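Local coordinates for putative type VI secretion protein (Escherichia coli, PDB 6SKI) that probably hydrolyses membrane phospholipids as a toxic effector that is loaded onto the VgrG spike of the type VI secretion system, at residues A[368-373]-A[474-479]; A[372-377]-A[482-487]. All blocks are in the same frame, centred on the assembly; numbering follows the deposited sequence.

Contact 1: residues A[368-373]-A[474-479]; sequences LKHILP and FTEEEL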
ATOM      1  N   LEU A 368     -17.713  16.525  -7.615  1.00 51.06           N
ATOM      2  CA  LEU A 368     -18.232  15.584  -8.596  1.00 51.06           C
ATOM      3  C   LEU A 368     -18.542  16.257  -9.925  1.00 51.06           C
ATOM      4  O   LEU A 368     -19.301  15.715 -10.732  1.00 51.06           O
ATOM      5  CB  LEU A 368     -19.478  14.894  -8.046  1.00 51.06           C
ATOM      6  CG  LEU A 368     -19.269  14.094  -6.763  1.00 51.06           C
ATOM      7  CD1 LEU A 368     -20.601  13.738  -6.131  1.00 51.06           C
ATOM      8  CD2 LEU A 368     -18.457  12.844  -7.047  1.00 51.06           C
ATOM      9  N   LYS A 369     -17.964  17.436 -10.164  1.00 52.36           N
ATOM     10  CA  LYS A 369     -18.276  18.202 -11.365  1.00 52.36           C
ATOM     11  C   LYS A 369     -17.946  17.432 -12.635  1.00 52.36           C
ATOM     12  O   LYS A 369     -18.642  17.575 -13.645  1.00 52.36           O
ATOM     13  CB  LYS A 369     -17.515  19.526 -11.344  1.00 52.36           C
ATOM     14  CG  LYS A 369     -17.828  20.443 -12.505  1.00 52.36           C
ATOM     15  CD  LYS A 369     -16.846  21.597 -12.565  1.00 52.36           C
ATOM     16  CE  LYS A 369     -17.295  22.642 -13.569  1.00 52.36           C
ATOM     17  NZ  LYS A 369     -17.797  22.022 -14.825  1.00 52.36           N
ATOM     18  N   HIS A 370     -16.898  16.615 -12.605  1.00 53.24           N
ATOM     19  CA  HIS A 370     -16.415  15.932 -13.793  1.00 53.24           C
ATOM     20  C   HIS A 370     -16.745  14.449 -13.808  1.00 53.24           C
ATOM     21  O   HIS A 370     -16.513  13.791 -14.823  1.00 53.24           O
ATOM     22  CB  HIS A 370     -14.901  16.124 -13.916  1.00 53.24           C
ATOM     23  CG  HIS A 370     -14.480  17.559 -13.921  1.00 53.24           C
ATOM     24  ND1 HIS A 370     -14.759  18.412 -14.967  1.00 53.24           N
ATOM     25  CD2 HIS A 370     -13.819  18.298 -13.000  1.00 53.24           C
ATOM     26  CE1 HIS A 370     -14.280  19.612 -14.694  1.00 53.24           C
ATOM     27  NE2 HIS A 370     -13.704  19.570 -13.507  1.00 53.24           N
ATOM     28  N   ILE A 371     -17.293  13.915 -12.718  1.00 50.74           N
ATOM     29  CA  ILE A 371     -17.647  12.504 -12.648  1.00 50.74           C
ATOM     30  C   ILE A 371     -19.117  12.273 -12.976  1.00 50.74           C
ATOM     31  O   ILE A 371     -19.453  11.234 -13.566  1.00 50.74           O
ATOM     32  CB  ILE A 371     -17.315  11.940 -11.250  1.00 50.74           C
ATOM     33  CG1 ILE A 371     -15.808  11.960 -11.011  1.00 50.74           C
ATOM     34  CG2 ILE A 371     -17.834  10.527 -11.084  1.00 50.74           C
ATOM     35  CD1 ILE A 371     -15.414  12.437  -9.633  1.00 50.74           C
ATOM     36  N   LEU A 372     -19.987  13.219 -12.658  1.00 50.90           N
ATOM     37  CA  LEU A 372     -21.424  13.102 -12.851  1.00 50.90           C
ATOM     38  C   LEU A 372     -21.843  13.183 -14.316  1.00 50.90           C
ATOM     39  O   LEU A 372     -22.792  12.493 -14.707  1.00 50.90           O
ATOM     40  CB  LEU A 372     -22.144  14.180 -12.042  1.00 50.90           C
ATOM     41  CG  LEU A 372     -22.019  14.023 -10.529  1.00 50.90           C
ATOM     42  CD1 LEU A 372     -22.912  15.017  -9.820  1.00 50.90           C
ATOM     43  CD2 LEU A 372     -22.335  12.604 -10.098  1.00 50.90           C
ATOM     44  N   PRO A 373     -21.206  14.007 -15.159  1.00 50.15           N
ATOM     45  CA  PRO A 373     -21.615  14.050 -16.571  1.00 50.15           C
ATOM     46  C   PRO A 373     -21.401  12.749 -17.324  1.00 50.15           C
ATOM     47  O   PRO A 373     -21.840  12.652 -18.477  1.00 50.15           O
ATOM     48  CB  PRO A 373     -20.736  15.164 -17.141  1.00 50.15           C
ATOM     49  CG  PRO A 373     -20.571  16.068 -15.993  1.00 50.15           C
ATOM     50  CD  PRO A 373     -20.272  15.113 -14.882  1.00 50.15           C
ATOM     51  N   PHE A 474      -4.937  20.924 -15.206  1.00 52.38           N
ATOM     52  CA  PHE A 474      -5.753  20.428 -16.300  1.00 52.38           C
ATOM     53  C   PHE A 474      -6.948  21.346 -16.506  1.00 52.38           C
ATOM     54  O   PHE A 474      -7.622  21.733 -15.548  1.00 52.38           O
ATOM     55  CB  PHE A 474      -6.232  19.007 -16.005  1.00 52.38           C
ATOM     56  CG  PHE A 474      -5.173  17.958 -16.167  1.00 52.38           C
ATOM     57  CD1 PHE A 474      -4.617  17.698 -17.403  1.00 52.38           C
ATOM     58  CD2 PHE A 474      -4.741  17.224 -15.080  1.00 52.38           C
ATOM     59  CE1 PHE A 474      -3.649  16.733 -17.547  1.00 52.38           C
ATOM     60  CE2 PHE A 474      -3.775  16.259 -15.222  1.00 52.38           C
ATOM     61  CZ  PHE A 474      -3.228  16.014 -16.456  1.00 52.38           C
ATOM     62  N   THR A 475      -7.208  21.698 -17.762  1.00 56.58           N
ATOM     63  CA  THR A 475      -8.369  22.517 -18.059  1.00 56.58           C
ATOM     64  C   THR A 475      -9.645  21.707 -17.841  1.00 56.58           C
ATOM     65  O   THR A 475      -9.618  20.490 -17.649  1.00 56.58           O
ATOM     66  CB  THR A 475      -8.303  23.050 -19.489  1.00 56.58           C
ATOM     67  OG1 THR A 475      -8.147  21.959 -20.402  1.00 56.58           O
ATOM     68  CG2 THR A 475      -7.130  23.997 -19.645  1.00 56.58           C
ATOM     69  N   GLU A 476     -10.783  22.404 -17.866  1.00 58.03           N
ATOM     70  CA  GLU A 476     -12.044  21.744 -17.543  1.00 58.03           C
ATOM     71  C   GLU A 476     -12.446  20.745 -18.619  1.00 58.03           C
ATOM     72  O   GLU A 476     -13.076  19.727 -18.321  1.00 58.03           O
ATOM     73  CB  GLU A 476     -13.138  22.782 -17.308  1.00 58.03           C
ATOM     74  CG  GLU A 476     -12.718  23.847 -16.318  1.00 58.03           C
ATOM     75  CD  GLU A 476     -13.030  23.459 -14.885  1.00 58.03           C
ATOM     76  OE1 GLU A 476     -12.180  23.707 -14.004  1.00 58.03           O
ATOM     77  OE2 GLU A 476     -14.121  22.903 -14.642  1.00 58.03           O
ATOM     78  N   GLU A 477     -12.096  21.015 -19.878  1.00 57.65           N
ATOM     79  CA  GLU A 477     -12.290  20.009 -20.916  1.00 57.65           C
ATOM     80  C   GLU A 477     -11.419  18.791 -20.650  1.00 57.65           C
ATOM     81  O   GLU A 477     -11.875  17.641 -20.747  1.00 57.65           O
ATOM     82  CB  GLU A 477     -11.965  20.594 -22.291  1.00 57.65           C
ATOM     83  CG  GLU A 477     -12.606  21.942 -22.590  1.00 57.65           C
ATOM     84  CD  GLU A 477     -11.846  23.107 -21.979  1.00 57.65           C
ATOM     85  OE1 GLU A 477     -11.732  23.165 -20.737  1.00 57.65           O
ATOM     86  OE2 GLU A 477     -11.358  23.966 -22.744  1.00 57.65           O
ATOM     87  N   GLU A 478     -10.157  19.032 -20.301  1.00 54.76           N
ATOM     88  CA  GLU A 478      -9.261  17.948 -19.941  1.00 54.76           C
ATOM     89  C   GLU A 478      -9.734  17.245 -18.682  1.00 54.76           C
ATOM     90  O   GLU A 478      -9.632  16.021 -18.583  1.00 54.76           O
ATOM     91  CB  GLU A 478      -7.850  18.498 -19.753  1.00 54.76           C
ATOM     92  CG  GLU A 478      -7.222  18.994 -21.037  1.00 54.76           C
ATOM     93  CD  GLU A 478      -5.861  19.603 -20.814  1.00 54.76           C
ATOM     94  OE1 GLU A 478      -5.597  20.065 -19.685  1.00 54.76           O
ATOM     95  OE2 GLU A 478      -5.054  19.625 -21.765  1.00 54.76           O
ATOM     96  N   LEU A 479     -10.291  17.992 -17.730  1.00 52.92           N
ATOM     97  CA  LEU A 479     -10.803  17.378 -16.515  1.00 52.92           C
ATOM     98  C   LEU A 479     -12.064  16.570 -16.767  1.00 52.92           C
ATOM     99  O   LEU A 479     -12.309  15.596 -16.059  1.00 52.92           O
ATOM    100  CB  LEU A 479     -11.079  18.451 -15.464  1.00 52.92           C
ATOM    101  CG  LEU A 479      -9.868  18.896 -14.651  1.00 52.92           C
ATOM    102  CD1 LEU A 479     -10.294  19.820 -13.531  1.00 52.92           C
ATOM    103  CD2 LEU A 479      -9.128  17.693 -14.105  1.00 52.92           C
TER

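Contact 2: residues A[372-377]-A[482-487]; sequences LPHGKL and IGKYTH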
ATOM      1  N   LEU A 372     -19.987  13.219 -12.658  1.00 50.90           N
ATOM      2  CA  LEU A 372     -21.424  13.102 -12.851  1.00 50.90           C
ATOM      3  C   LEU A 372     -21.843  13.183 -14.316  1.00 50.90           C
ATOM      4  O   LEU A 372     -22.792  12.493 -14.707  1.00 50.90           O
ATOM      5  CB  LEU A 372     -22.144  14.180 -12.042  1.00 50.90           C
ATOM      6  CG  LEU A 372     -22.019  14.023 -10.529  1.00 50.90           C
ATOM      7  CD1 LEU A 372     -22.912  15.017  -9.820  1.00 50.90           C
ATOM      8  CD2 LEU A 372     -22.335  12.604 -10.098  1.00 50.90           C
ATOM      9  N   PRO A 373     -21.206  14.007 -15.159  1.00 50.15           N
ATOM     10  CA  PRO A 373     -21.615  14.050 -16.571  1.00 50.15           C
ATOM     11  C   PRO A 373     -21.401  12.749 -17.324  1.00 50.15           C
ATOM     12  O   PRO A 373     -21.840  12.652 -18.477  1.00 50.15           O
ATOM     13  CB  PRO A 373     -20.736  15.164 -17.141  1.00 50.15           C
ATOM     14  CG  PRO A 373     -20.571  16.068 -15.993  1.00 50.15           C
ATOM     15  CD  PRO A 373     -20.272  15.113 -14.882  1.00 50.15           C
ATOM     16  N   HIS A 374     -20.755  11.753 -16.725  1.00 50.09           N
ATOM     17  CA  HIS A 374     -20.470  10.496 -17.400  1.00 50.09           C
ATOM     18  C   HIS A 374     -21.362   9.366 -16.909  1.00 50.09           C
ATOM     19  O   HIS A 374     -21.151   8.209 -17.280  1.00 50.09           O
ATOM     20  CB  HIS A 374     -18.996  10.141 -17.225  1.00 50.09           C
ATOM     21  CG  HIS A 374     -18.070  11.179 -17.771  1.00 50.09           C
ATOM     22  ND1 HIS A 374     -17.882  11.374 -19.121  1.00 50.09           N
ATOM     23  CD2 HIS A 374     -17.294  12.097 -17.148  1.00 50.09           C
ATOM     24  CE1 HIS A 374     -17.031  12.365 -19.307  1.00 50.09           C
ATOM     25  NE2 HIS A 374     -16.653  12.817 -18.125  1.00 50.09           N
ATOM     26  N   GLY A 375     -22.362   9.685 -16.093  1.00 52.02           N
ATOM     27  CA  GLY A 375     -23.361   8.744 -15.638  1.00 52.02           C
ATOM     28  C   GLY A 375     -24.647   9.504 -15.415  1.00 52.02           C
ATOM     29  O   GLY A 375     -24.704  10.723 -15.591  1.00 52.02           O
ATOM     30  N   LYS A 376     -25.693   8.780 -15.035  1.00 53.93           N
ATOM     31  CA  LYS A 376     -26.993   9.382 -14.781  1.00 53.93           C
ATOM     32  C   LYS A 376     -27.199   9.526 -13.277  1.00 53.93           C
ATOM     33  O   LYS A 376     -27.037   8.558 -12.523  1.00 53.93           O
ATOM     34  CB  LYS A 376     -28.114   8.568 -15.431  1.00 53.93           C
ATOM     35  CG  LYS A 376     -28.266   7.143 -14.934  1.00 53.93           C
ATOM     36  CD  LYS A 376     -29.506   6.486 -15.518  1.00 53.93           C
ATOM     37  CE  LYS A 376     -30.728   7.377 -15.371  1.00 53.93           C
ATOM     38  NZ  LYS A 376     -31.934   6.610 -14.959  1.00 53.93           N
ATOM     39  N   LEU A 377     -27.511  10.745 -12.848  1.00 54.06           N
ATOM     40  CA  LEU A 377     -27.795  11.058 -11.454  1.00 54.06           C
ATOM     41  C   LEU A 377     -29.296  11.262 -11.296  1.00 54.06           C
ATOM     42  O   LEU A 377     -29.885  12.115 -11.968  1.00 54.06           O
ATOM     43  CB  LEU A 377     -27.029  12.302 -11.009  1.00 54.06           C
ATOM     44  CG  LEU A 377     -27.020  12.600  -9.513  1.00 54.06           C
ATOM     45  CD1 LEU A 377     -26.267  11.520  -8.770  1.00 54.06           C
ATOM     46  CD2 LEU A 377     -26.407  13.957  -9.250  1.00 54.06           C
ATOM     47  N   ILE A 482     -10.780  13.377 -18.294  1.00 49.07           N
ATOM     48  CA  ILE A 482     -10.269  12.572 -17.191  1.00 49.07           C
ATOM     49  C   ILE A 482     -11.418  12.047 -16.342  1.00 49.07           C
ATOM     50  O   ILE A 482     -11.328  10.952 -15.774  1.00 49.07           O
ATOM     51  CB  ILE A 482      -9.271  13.387 -16.351  1.00 49.07           C
ATOM     52  CG1 ILE A 482      -8.042  13.746 -17.182  1.00 49.07           C
ATOM     53  CG2 ILE A 482      -8.836  12.613 -15.122  1.00 49.07           C
ATOM     54  CD1 ILE A 482      -7.234  14.872 -16.597  1.00 49.07           C
ATOM     55  N   GLY A 483     -12.520  12.792 -16.265  1.00 49.90           N
ATOM     56  CA  GLY A 483     -13.686  12.331 -15.546  1.00 49.90           C
ATOM     57  C   GLY A 483     -14.307  11.096 -16.140  1.00 49.90           C
ATOM     58  O   GLY A 483     -15.038  10.387 -15.443  1.00 49.90           O
ATOM     59  N   LYS A 484     -14.031  10.817 -17.416  1.00 49.20           N
ATOM     60  CA  LYS A 484     -14.401   9.504 -17.940  1.00 49.20           C
ATOM     61  C   LYS A 484     -13.707   8.377 -17.184  1.00 49.20           C
ATOM     62  O   LYS A 484     -14.241   7.266 -17.110  1.00 49.20           O
ATOM     63  CB  LYS A 484     -14.065   9.382 -19.425  1.00 49.20           C
ATOM     64  CG  LYS A 484     -14.521  10.522 -20.297  1.00 49.20           C
ATOM     65  CD  LYS A 484     -14.176  10.260 -21.752  1.00 49.20           C
ATOM     66  CE  LYS A 484     -15.078  11.051 -22.686  1.00 49.20           C
ATOM     67  NZ  LYS A 484     -15.342  12.427 -22.180  1.00 49.20           N
ATOM     68  N   TYR A 485     -12.529   8.637 -16.621  1.00 47.41           N
ATOM     69  CA  TYR A 485     -11.660   7.589 -16.108  1.00 47.41           C
ATOM     70  C   TYR A 485     -11.537   7.574 -14.592  1.00 47.41           C
ATOM     71  O   TYR A 485     -10.928   6.648 -14.049  1.00 47.41           O
ATOM     72  CB  TYR A 485     -10.265   7.722 -16.726  1.00 47.41           C
ATOM     73  CG  TYR A 485     -10.252   7.593 -18.227  1.00 47.41           C
ATOM     74  CD1 TYR A 485     -10.563   8.668 -19.039  1.00 47.41           C
ATOM     75  CD2 TYR A 485      -9.909   6.397 -18.830  1.00 47.41           C
ATOM     76  CE1 TYR A 485     -10.555   8.551 -20.405  1.00 47.41           C
ATOM     77  CE2 TYR A 485      -9.899   6.271 -20.197  1.00 47.41           C
ATOM     78  CZ  TYR A 485     -10.218   7.350 -20.981  1.00 47.41           C
ATOM     79  OH  TYR A 485     -10.203   7.230 -22.348  1.00 47.41           O
ATOM     80  N   THR A 486     -12.086   8.561 -13.893  1.00 46.84           N
ATOM     81  CA  THR A 486     -12.050   8.570 -12.438  1.00 46.84           C
ATOM     82  C   THR A 486     -13.314   7.928 -11.886  1.00 46.84           C
ATOM     83  O   THR A 486     -14.419   8.206 -12.356  1.00 46.84           O
ATOM     84  CB  THR A 486     -11.886   9.989 -11.891  1.00 46.84           C
ATOM     85  OG1 THR A 486     -12.182  10.000 -10.489  1.00 46.84           O
ATOM     86  CG2 THR A 486     -12.800  10.938 -12.589  1.00 46.84           C
ATOM     87  N   HIS A 487     -13.141   7.067 -10.891  1.00 47.57           N
ATOM     88  CA  HIS A 487     -14.245   6.356 -10.270  1.00 47.57           C
ATOM     89  C   HIS A 487     -14.769   7.158  -9.091  1.00 47.57           C
ATOM     90  O   HIS A 487     -14.006   7.831  -8.396  1.00 47.57           O
ATOM     91  CB  HIS A 487     -13.809   4.972  -9.790  1.00 47.57           C
ATOM     92  CG  HIS A 487     -13.309   4.077 -10.879  1.00 47.57           C
ATOM     93  ND1 HIS A 487     -13.842   2.831 -11.120  1.00 47.57           N
ATOM     94  CD2 HIS A 487     -12.319   4.243 -11.786  1.00 47.57           C
ATOM     95  CE1 HIS A 487     -13.202   2.268 -12.128  1.00 47.57           C
ATOM     96  NE2 HIS A 487     -12.275   3.105 -12.552  1.00 47.57           N
TER

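Contact 1: residues A[368-373]-A[474-479]
K369 and H370, in the connection between helix 350-362 and strand 376-386, pack against E476 and L479 in the first turn of helix 476-483, joining a surface turn to a helix start. The imidazole of H370 carries most of the contact. L479 CB sits over one face, 3.5 Å from the H370 centroid and 10° off the ring normal, a CH-pi contact. L479 CD1 continues the cover toward H370 NE2, at 3.4 Å. K369 CG lies more loosely over the opposite face, 4.2 Å above the plane of the H370 ring, so hydrocarbon flanks the imidazole on both sides. A flat residue with a polar rim suits this place, since its faces accept hydrocarbon while its edge can meet a carboxylate.

E476 supplies that carboxylate: its OE2 comes to the edge of the imidazole in the ring plane, 3.3 Å from H370 CE1, with carboxylate and ring planes 49° apart. A bend at chi2 swings the E476 chain round to the turn. K369, extended from a CG anti to the backbone N (chi1 -176°), turns at its last torsion, and its NZ forms a long salt bridge to E476 OE2 of 3.8 Å.

T475 is the N-cap of the helix. Its backbone N-H donates a hydrogen bond to E478 OE1 (3.0 Å), met on the anti side and out of the carboxylate plane, the E478 half of a capping box; the same oxygen also salt-bridges K457 of helix 452-466. Acidic residues suit the positive end of the helix dipole. With no hydrogen bond between the segments, the chemistry implies a surface contact built on ring packing, where OE2 facing the polarised C-H at CE1 adds a weak electrostatic contribution shared with the long K369 salt bridge.

Contact 2: residues A[372-377]-A[482-487]
The backbones come closest where the CA atoms of H374 and K484 are 6.2 Å apart, the turn ahead of strand 376-386 meeting the end region of helix 476-483. The H374 imidazole rests on the backbone of G483 and K484. K484 N lies 3.3 Å above one ring face, offset toward the rim, while G483 O approaches obliquely, 3.3 Å from H374 CD2. The 3.4 Å between H374 NE2 and K484 N is no hydrogen bond, the angle being poor; NE2 is hydrogen-bonded to a residue adjoining the segments. Glycine suits this place: a CB on G483 would point at the ring, about 3.3 Å from H374 NE2.

The turn leads into an outermost strand of the antiparallel three-stranded sheet, where K376 pairs by backbone bonds with E408.

The side chains of K484 and H374 cross at about a right angle. K484 CG packs 3.3 Å from H374 CE1, and a bend at chi4 brings NZ near the same carbon. With NZ 4.1 Å from H374 ND1, the ammonium would probably disfavour protonation of the imidazole, though K484 packing on E450 may temper this. Y480 meets the same ring, planes at about 40°.

Contacts 1 and 2 are neighbours, their centres about 8 Å apart, on the same side of the chain's centre. Both set the connection between helix 350-362 and strand 376-386 against helix 476-483, and their first segments share L372 and P373. Contact 1 precedes contact 2 along the chain on both sides: 368-373 meets the helix start, and 372-377 then meets the region of its end, so the two run in the same order along the helix. Between them I371 CG1 packs 3.5 Å from T486 CG2. Roughly a hundred residues separate the partners, so together the contacts join the entry to the three-stranded sheet with a late helix of this probable alpha/beta-hydrolase-related lipase.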